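Local coordinates for protein Tetur07g02040 (Tetranychus urticae, PDB 6BDJ) that probably uses ferric iron to insert both atoms of molecular oxygen into catechol-type aromatic compounds, splitting the ring between adjacent hydroxyls, at residues 47-53 and 117-123. Residue numbers count along the deposited sequence, not the author numbering.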
ATOM      1  N   ILE A  47      -6.834  -4.948   8.132  1.00 42.44           N
ATOM      2  CA  ILE A  47      -7.813  -4.723   9.190  1.00 43.96           C
ATOM      3  C   ILE A  47      -8.943  -3.952   8.551  1.00 43.95           C
ATOM      4  O   ILE A  47      -8.785  -2.810   8.121  1.00 40.86           O
ATOM      5  CB  ILE A  47      -7.248  -3.940  10.381  1.00 43.45           C
ATOM      6  CG1 ILE A  47      -6.154  -4.749  11.066  1.00 45.04           C
ATOM      7  CG2 ILE A  47      -8.349  -3.673  11.416  1.00 43.79           C
ATOM      8  CD1 ILE A  47      -5.443  -4.020  12.214  1.00 46.07           C
ATOM      9  N   GLU A  48     -10.087  -4.607   8.494  1.00 46.35           N
ATOM     10  CA  GLU A  48     -11.219  -4.095   7.761  1.00 47.42           C
ATOM     11  C   GLU A  48     -11.997  -3.120   8.638  1.00 47.35           C
ATOM     12  O   GLU A  48     -12.936  -3.494   9.327  1.00 50.81           O
ATOM     13  CB  GLU A  48     -12.101  -5.230   7.258  1.00 49.22           C
ATOM     14  CG  GLU A  48     -13.103  -4.708   6.244  1.00 53.91           C
ATOM     15  CD  GLU A  48     -13.900  -5.784   5.506  1.00 57.61           C
ATOM     16  OE1 GLU A  48     -13.699  -7.004   5.728  1.00 59.35           O
ATOM     17  OE2 GLU A  48     -14.733  -5.363   4.682  1.00 59.52           O
ATOM     18  N   GLU A  49     -11.567  -1.871   8.607  1.00 46.24           N
ATOM     19  CA  GLU A  49     -12.155  -0.782   9.390  1.00 46.92           C
ATOM     20  C   GLU A  49     -12.137   0.479   8.564  1.00 44.85           C
ATOM     21  O   GLU A  49     -11.149   0.774   7.914  1.00 43.75           O
ATOM     22  CB  GLU A  49     -11.357  -0.550  10.683  1.00 47.77           C
ATOM     23  CG  GLU A  49     -11.593  -1.598  11.785  1.00 50.15           C
ATOM     24  CD  GLU A  49     -10.643  -1.428  12.969  1.00 50.93           C
ATOM     25  OE1 GLU A  49      -9.806  -0.494  12.937  1.00 50.42           O
ATOM     26  OE2 GLU A  49     -10.684  -2.253  13.918  1.00 52.54           O
ATOM     27  N   ASP A  50     -13.239   1.228   8.628  1.00 46.42           N
ATOM     28  CA  ASP A  50     -13.328   2.562   8.060  1.00 46.65           C
ATOM     29  C   ASP A  50     -12.573   3.508   9.007  1.00 45.01           C
ATOM     30  O   ASP A  50     -13.058   3.857  10.085  1.00 43.85           O
ATOM     31  CB  ASP A  50     -14.794   3.015   7.929  1.00 49.12           C
ATOM     32  CG  ASP A  50     -15.545   2.308   6.772  1.00 53.09           C
ATOM     33  OD1 ASP A  50     -14.988   1.379   6.142  1.00 50.52           O
ATOM     34  OD2 ASP A  50     -16.717   2.669   6.505  1.00 57.85           O
ATOM     35  N   ILE A  51     -11.374   3.883   8.575  1.00 43.87           N
ATOM     36  CA  ILE A  51     -10.587   4.914   9.195  1.00 43.28           C
ATOM     37  C   ILE A  51     -10.318   5.902   8.087  1.00 43.62           C
ATOM     38  O   ILE A  51      -9.269   5.877   7.436  1.00 43.64           O
ATOM     39  CB  ILE A  51      -9.300   4.362   9.797  1.00 42.03           C
ATOM     40  CG1 ILE A  51      -9.645   3.233  10.768  1.00 42.89           C
ATOM     41  CG2 ILE A  51      -8.568   5.480  10.552  1.00 42.07           C
ATOM     42  CD1 ILE A  51      -8.431   2.456  11.262  1.00 42.81           C
ATOM     43  N   ILE A  52     -11.310   6.738   7.848  1.00 43.18           N
ATOM     44  CA  ILE A  52     -11.349   7.542   6.667  1.00 45.48           C
ATOM     45  C   ILE A  52     -10.660   8.848   6.954  1.00 46.01           C
ATOM     46  O   ILE A  52     -11.233   9.723   7.584  1.00 45.97           O
ATOM     47  CB  ILE A  52     -12.776   7.760   6.163  1.00 46.82           C
ATOM     48  CG1 ILE A  52     -13.485   6.412   5.971  1.00 48.35           C
ATOM     49  CG2 ILE A  52     -12.763   8.560   4.845  1.00 48.42           C
ATOM     50  CD1 ILE A  52     -14.999   6.521   5.810  1.00 51.13           C
ATOM     51  N   ARG A  53      -9.429   8.956   6.468  1.00 47.12           N
ATOM     52  CA  ARG A  53      -8.570  10.112   6.716  1.00 47.76           C
ATOM     53  C   ARG A  53      -7.459  10.110   5.703  1.00 50.06           C
ATOM     54  O   ARG A  53      -7.045   9.034   5.222  1.00 47.13           O
ATOM     55  CB  ARG A  53      -7.910  10.004   8.094  1.00 45.98           C
ATOM     56  CG  ARG A  53      -6.948   8.831   8.212  1.00 43.92           C
ATOM     57  CD  ARG A  53      -6.491   8.606   9.610  1.00 44.67           C
ATOM     58  NE  ARG A  53      -5.861   7.296   9.809  1.00 45.12           N
ATOM     59  CZ  ARG A  53      -5.225   6.954  10.925  1.00 42.68           C
ATOM     60  NH1 ARG A  53      -5.142   7.830  11.927  1.00 42.61           N
ATOM     61  NH2 ARG A  53      -4.713   5.740  11.066  1.00 42.81           N
ATOM     62  N   ARG A 117      -3.711   1.789  15.109  1.00 36.40           N
ATOM     63  CA  ARG A 117      -4.066   1.814  13.737  1.00 35.87           C
ATOM     64  C   ARG A 117      -3.240   2.799  12.946  1.00 37.70           C
ATOM     65  O   ARG A 117      -3.640   3.221  11.859  1.00 41.58           O
ATOM     66  CB  ARG A 117      -5.545   2.133  13.593  1.00 36.02           C
ATOM     67  CG  ARG A 117      -6.473   1.115  14.276  1.00 35.83           C
ATOM     68  CD  ARG A 117      -6.384  -0.248  13.596  1.00 35.70           C
ATOM     69  NE  ARG A 117      -7.336  -1.158  14.232  1.00 36.46           N
ATOM     70  CZ  ARG A 117      -7.046  -2.001  15.214  1.00 37.93           C
ATOM     71  NH1 ARG A 117      -5.811  -2.069  15.729  1.00 39.83           N
ATOM     72  NH2 ARG A 117      -8.003  -2.761  15.715  1.00 38.59           N
ATOM     73  N   PHE A 118      -2.053   3.131  13.436  1.00 38.19           N
ATOM     74  CA  PHE A 118      -1.175   3.973  12.674  1.00 39.39           C
ATOM     75  C   PHE A 118      -0.880   3.316  11.325  1.00 40.49           C
ATOM     76  O   PHE A 118      -0.884   2.077  11.188  1.00 37.65           O
ATOM     77  CB  PHE A 118       0.152   4.277  13.413  1.00 41.18           C
ATOM     78  CG  PHE A 118       0.975   3.053  13.795  1.00 41.89           C
ATOM     79  CD1 PHE A 118       1.667   2.313  12.843  1.00 42.43           C
ATOM     80  CD2 PHE A 118       1.095   2.673  15.119  1.00 42.25           C
ATOM     81  CE1 PHE A 118       2.416   1.200  13.203  1.00 43.92           C
ATOM     82  CE2 PHE A 118       1.847   1.566  15.496  1.00 43.09           C
ATOM     83  CZ  PHE A 118       2.512   0.834  14.535  1.00 43.95           C
ATOM     84  N   LEU A 119      -0.617   4.194  10.366  1.00 41.08           N
ATOM     85  CA  LEU A 119      -0.268   3.827   9.025  1.00 42.28           C
ATOM     86  C   LEU A 119      -1.315   2.945   8.335  1.00 41.42           C
ATOM     87  O   LEU A 119      -0.988   2.074   7.505  1.00 43.00           O
ATOM     88  CB  LEU A 119       1.135   3.215   9.005  1.00 44.09           C
ATOM     89  CG  LEU A 119       2.255   4.195   9.421  1.00 46.50           C
ATOM     90  CD1 LEU A 119       3.604   3.505   9.535  1.00 47.41           C
ATOM     91  CD2 LEU A 119       2.394   5.402   8.509  1.00 47.83           C
ATOM     92  N   ARG A 120      -2.578   3.219   8.659  1.00 37.93           N
ATOM     93  CA  ARG A 120      -3.700   2.634   8.003  1.00 36.89           C
ATOM     94  C   ARG A 120      -4.647   3.726   7.677  1.00 38.23           C
ATOM     95  O   ARG A 120      -4.885   4.624   8.510  1.00 37.66           O
ATOM     96  CB  ARG A 120      -4.376   1.636   8.929  1.00 36.67           C
ATOM     97  CG  ARG A 120      -3.481   0.455   9.288  1.00 36.87           C
ATOM     98  CD  ARG A 120      -4.210  -0.474  10.242  1.00 36.80           C
ATOM     99  NE  ARG A 120      -3.286  -1.571  10.510  1.00 37.10           N
ATOM    100  CZ  ARG A 120      -3.214  -2.700   9.809  1.00 39.45           C
ATOM    101  NH1 ARG A 120      -4.016  -2.941   8.777  1.00 38.63           N
ATOM    102  NH2 ARG A 120      -2.308  -3.609  10.143  1.00 40.19           N
ATOM    103  N   GLY A 121      -5.218   3.699   6.480  1.00 37.80           N
ATOM    104  CA  GLY A 121      -6.340   4.609   6.231  1.00 39.70           C
ATOM    105  C   GLY A 121      -7.136   4.239   5.015  1.00 40.46           C
ATOM    106  O   GLY A 121      -6.683   3.417   4.213  1.00 38.83           O
ATOM    107  N   THR A 122      -8.282   4.902   4.887  1.00 42.27           N
ATOM    108  CA  THR A 122      -9.201   4.746   3.788  1.00 43.88           C
ATOM    109  C   THR A 122      -9.496   6.098   3.204  1.00 46.82           C
ATOM    110  O   THR A 122      -9.664   7.058   3.953  1.00 48.75           O
ATOM    111  CB  THR A 122     -10.521   4.146   4.273  1.00 45.35           C
ATOM    112  OG1 THR A 122     -10.253   2.967   5.037  1.00 48.09           O
ATOM    113  CG2 THR A 122     -11.411   3.779   3.089  1.00 47.35           C
ATOM    114  N   GLN A 123      -9.561   6.194   1.876  1.00 46.76           N
ATOM    115  CA  GLN A 123     -10.104   7.391   1.211  1.00 48.91           C
ATOM    116  C   GLN A 123     -11.027   6.981   0.044  1.00 51.51           C
ATOM    117  O   GLN A 123     -10.827   5.945  -0.596  1.00 52.46           O
ATOM    118  CB  GLN A 123      -8.977   8.282   0.703  1.00 49.50           C
ATOM    119  CG  GLN A 123      -8.153   8.957   1.797  1.00 49.30           C
ATOM    120  CD  GLN A 123      -8.895  10.138   2.398  1.00 49.76           C
ATOM    121  OE1 GLN A 123      -9.641  10.005   3.368  1.00 48.64           O
ATOM    122  NE2 GLN A 123      -8.748  11.277   1.782  1.00 51.19           N
TER
HETATM  123  O   HOH W   1      -6.317  -1.885   7.527  1.00 41.46           O
HETATM  124  O   HOH W   2      -8.509   1.872   7.119  1.00 49.67           O
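A sheet edge presents backbone groups that its neighbouring strand cannot satisfy, and an irregular segment may meet the need. Gly121 and Gln123 direct their backbone hydrogen bonds to Ile87 and Val85 of strand 84-88, so the backbone N and O of Thr122, between them, point to the other side: its N donates to Ile51 O (2.9 Å), and its O accepts from Arg53 N (3.2 Å). This is a single parallel bridge, Ile52 opposite Thr122. Arg53 NE and NH2 donate to Arg120 O at 3.1 and 2.8 Å, while NH1 forms a salt bridge with Glu58. In this intradiol dioxygenase fold, residues 47-53 border strand 120-124, an outermost strand of the mixed sheet; the Arg120 side chain lies about 4 Å from that of the iron ligand Tyr96. The Arg120 guanidinium is held by Ser97 O, Tyr45 O and a water that accepts from Arg120 NH1 (2.8 Å) and donates to Ile47 O (2.7 Å). A second water joins Glu49 O (3.0 Å) to Thr122 OG1 (2.9 Å). Glu49 OE1 and OE2 pair with Arg117 NE (2.9 Å) and NH2 (3.3 Å) in a two-pronged salt bridge. Ile47 CD1 covers one face of each guanidinium, Arg117 and Arg120.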